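PDB 3NPG: uncharacterized DUF364 family protein, which is of unknown function but may take part in heavy-metal chelation. Local coordinates for residues L84-I89 / C174-T179. Residues are numbered along the deposited sequence; the frame is centred on the assembly and turned at random.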
ATOM      1  N   LEU A  84     -21.846  -4.277  -1.619  1.00 23.16           N
ATOM      2  CA  LEU A  84     -23.257  -3.856  -1.700  1.00 23.18           C
ATOM      3  C   LEU A  84     -24.206  -5.057  -1.504  1.00 27.77           C
ATOM      4  O   LEU A  84     -25.279  -4.908  -0.909  1.00 27.50           O
ATOM      5  CB  LEU A  84     -23.544  -3.161  -3.044  1.00 23.40           C
ATOM      6  CG  LEU A  84     -23.136  -1.684  -3.137  1.00 27.71           C
ATOM      7  CD1 LEU A  84     -22.953  -1.257  -4.584  1.00 28.16           C
ATOM      8  CD2 LEU A  84     -24.153  -0.782  -2.441  1.00 29.15           C
ATOM      9  N   GLY A  85     -23.774  -6.236  -1.976  1.00 23.54           N
ATOM     10  CA  GLY A  85     -24.526  -7.480  -1.828  1.00 22.61           C
ATOM     11  C   GLY A  85     -24.568  -7.986  -0.398  1.00 24.89           C
ATOM     12  O   GLY A  85     -25.632  -8.362   0.096  1.00 24.28           O
ATOM     13  N   VAL A  86     -23.403  -7.992   0.279  1.00 20.56           N
ATOM     14  CA  VAL A  86     -23.301  -8.394   1.690  1.00 19.54           C
ATOM     15  C   VAL A  86     -24.076  -7.407   2.592  1.00 22.66           C
ATOM     16  O   VAL A  86     -24.806  -7.839   3.484  1.00 21.71           O
ATOM     17  CB  VAL A  86     -21.822  -8.556   2.132  1.00 23.10           C
ATOM     18  CG1 VAL A  86     -21.710  -8.744   3.642  1.00 22.52           C
ATOM     19  CG2 VAL A  86     -21.156  -9.714   1.393  1.00 23.13           C
ATOM     20  N   ALA A  87     -23.974  -6.082   2.305  1.00 19.73           N
ATOM     21  CA  ALA A  87     -24.732  -5.056   3.042  1.00 19.60           C
ATOM     22  C   ALA A  87     -26.238  -5.274   2.879  1.00 24.17           C
ATOM     23  O   ALA A  87     -26.993  -5.071   3.826  1.00 23.60           O
ATOM     24  CB  ALA A  87     -24.348  -3.666   2.559  1.00 20.33           C
ATOM     25  N   ALA A  88     -26.665  -5.744   1.685  1.00 22.43           N
ATOM     26  CA  ALA A  88     -28.070  -6.055   1.402  1.00 22.57           C
ATOM     27  C   ALA A  88     -28.510  -7.332   2.122  1.00 26.58           C
ATOM     28  O   ALA A  88     -29.632  -7.390   2.620  1.00 27.52           O
ATOM     29  CB  ALA A  88     -28.285  -6.195  -0.094  1.00 23.60           C
ATOM     30  N   ILE A  89     -27.622  -8.363   2.180  1.00 22.56           N
ATOM     31  CA  ILE A  89     -27.906  -9.609   2.919  1.00 22.76           C
ATOM     32  C   ILE A  89     -28.076  -9.287   4.407  1.00 25.45           C
ATOM     33  O   ILE A  89     -29.006  -9.783   5.045  1.00 25.89           O
ATOM     34  CB  ILE A  89     -26.791 -10.686   2.680  1.00 26.34           C
ATOM     35  CG1 ILE A  89     -26.792 -11.171   1.221  1.00 26.99           C
ATOM     36  CG2 ILE A  89     -26.943 -11.876   3.659  1.00 28.11           C
ATOM     37  CD1 ILE A  89     -25.591 -12.001   0.838  1.00 32.78           C
ATOM     38  N   CYS A 174     -14.074 -10.679   6.500  1.00 22.57           N
ATOM     39  CA  CYS A 174     -13.669 -11.887   5.775  1.00 22.70           C
ATOM     40  C   CYS A 174     -14.820 -12.388   4.882  1.00 26.06           C
ATOM     41  O   CYS A 174     -14.601 -13.195   3.980  1.00 24.50           O
ATOM     42  CB  CYS A 174     -13.182 -12.974   6.738  1.00 23.33           C
ATOM     43  SG  CYS A 174     -14.455 -13.605   7.861  1.00 27.12           S
ATOM     44  N   ILE A 175     -16.035 -11.854   5.107  1.00 24.44           N
ATOM     45  CA  ILE A 175     -17.211 -12.170   4.298  1.00 25.22           C
ATOM     46  C   ILE A 175     -17.163 -11.385   2.960  1.00 31.29           C
ATOM     47  O   ILE A 175     -17.421 -11.962   1.904  1.00 31.88           O
ATOM     48  CB  ILE A 175     -18.517 -11.891   5.104  1.00 28.11           C
ATOM     49  CG1 ILE A 175     -18.581 -12.772   6.386  1.00 28.52           C
ATOM     50  CG2 ILE A 175     -19.761 -12.093   4.227  1.00 29.37           C
ATOM     51  CD1 ILE A 175     -19.695 -12.363   7.405  1.00 34.46           C
ATOM     52  N   VAL A 176     -16.767 -10.091   3.007  1.00 27.83           N
ATOM     53  CA  VAL A 176     -16.699  -9.256   1.806  1.00 27.96           C
ATOM     54  C   VAL A 176     -15.481  -9.554   0.906  1.00 32.05           C
ATOM     55  O   VAL A 176     -15.599  -9.455  -0.316  1.00 32.86           O
ATOM     56  CB  VAL A 176     -16.873  -7.725   2.092  1.00 32.02           C
ATOM     57  CG1 VAL A 176     -18.336  -7.367   2.280  1.00 31.64           C
ATOM     58  CG2 VAL A 176     -16.054  -7.282   3.292  1.00 31.86           C
ATOM     59  N   ASN A 177     -14.323  -9.942   1.501  1.00 27.28           N
ATOM     60  CA  ASN A 177     -13.099 -10.204   0.712  1.00 26.87           C
ATOM     61  C   ASN A 177     -12.955 -11.672   0.201  1.00 30.37           C
ATOM     62  O   ASN A 177     -12.132 -11.938  -0.676  1.00 30.68           O
ATOM     63  CB  ASN A 177     -11.836  -9.735   1.457  1.00 25.95           C
ATOM     64  CG  ASN A 177     -11.589 -10.427   2.775  1.00 43.40           C
ATOM     65  OD1 ASN A 177     -12.027 -11.556   3.011  1.00 37.26           O
ATOM     66  ND2 ASN A 177     -10.810  -9.791   3.635  1.00 33.68           N
ATOM     67  N   GLY A 178     -13.751 -12.585   0.754  1.00 25.86           N
ATOM     68  CA  GLY A 178     -13.788 -13.976   0.305  1.00 25.51           C
ATOM     69  C   GLY A 178     -12.822 -14.911   1.001  1.00 28.69           C
ATOM     70  O   GLY A 178     -12.610 -16.034   0.544  1.00 29.43           O
ATOM     71  N   THR A 179     -12.262 -14.482   2.138  1.00 23.54           N
ATOM     72  CA  THR A 179     -11.299 -15.301   2.885  1.00 22.60           C
ATOM     73  C   THR A 179     -11.971 -16.281   3.871  1.00 25.67           C
ATOM     74  O   THR A 179     -11.304 -17.184   4.383  1.00 25.68           O
ATOM     75  CB  THR A 179     -10.251 -14.407   3.581  1.00 23.66           C
ATOM     76  OG1 THR A 179     -10.913 -13.462   4.421  1.00 19.23           O
ATOM     77  CG2 THR A 179      -9.364 -13.686   2.599  1.00 19.26           C
TER
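Val-86 of the helix 79-96 meets Ile-175 and Val-176 of the short helical turn 174-177, and all the contact across the interface is made by aliphatic carbons. The CA atoms of Val-86 and Val-176 lie 6.7 Å apart, and the CB of Val-86 points toward the turn. Followed outward, the valine first meets its neighbour at the branch point itself, CB standing 3.7 Å from CG1 of Val-176. Beyond CB both methyls touch both partners: CG1 of Val-86, anti to the backbone N (chi1 171°), lies 3.9 Å from CG2 of Ile-175 and equally far from CG1 of Val-176. CG2 of Val-86 is slightly nearer CG1 of Val-176, at 3.8 Å, than CG2 of Ile-175, at 4.0 Å. The fork of Val-86 thus lies across the pair of methyls from consecutive residues. Ile-175 offers its CG2 branch to the valine. With an alanine here in place of Val-86, CG2 of Ile-175 would lose both valine methyls, and a gap would probably open beside CG1 of Val-176. Leu-7 of helix 6-17 touches both Val-86 and Ile-175. At the far end of 174-179, Asn-177 OD1 forms an Asx turn with Thr-179 N (3.1 Å) and also pairs with Thr-179 OG1 (2.6 Å), both from one face of the amide plane. Between 84-89 and 174-179 only 123 Å² is buried, all contacts are apolar and no hydrogen bond forms; one helical turn before the valine, Arg-82 NE supplements them by donating to Val-176 O. The evidence is consistent with an attachment of the N-terminal family region to the Rossmann-clan region that rests, between these two segments, on burial of aliphatic surface without directional bonds.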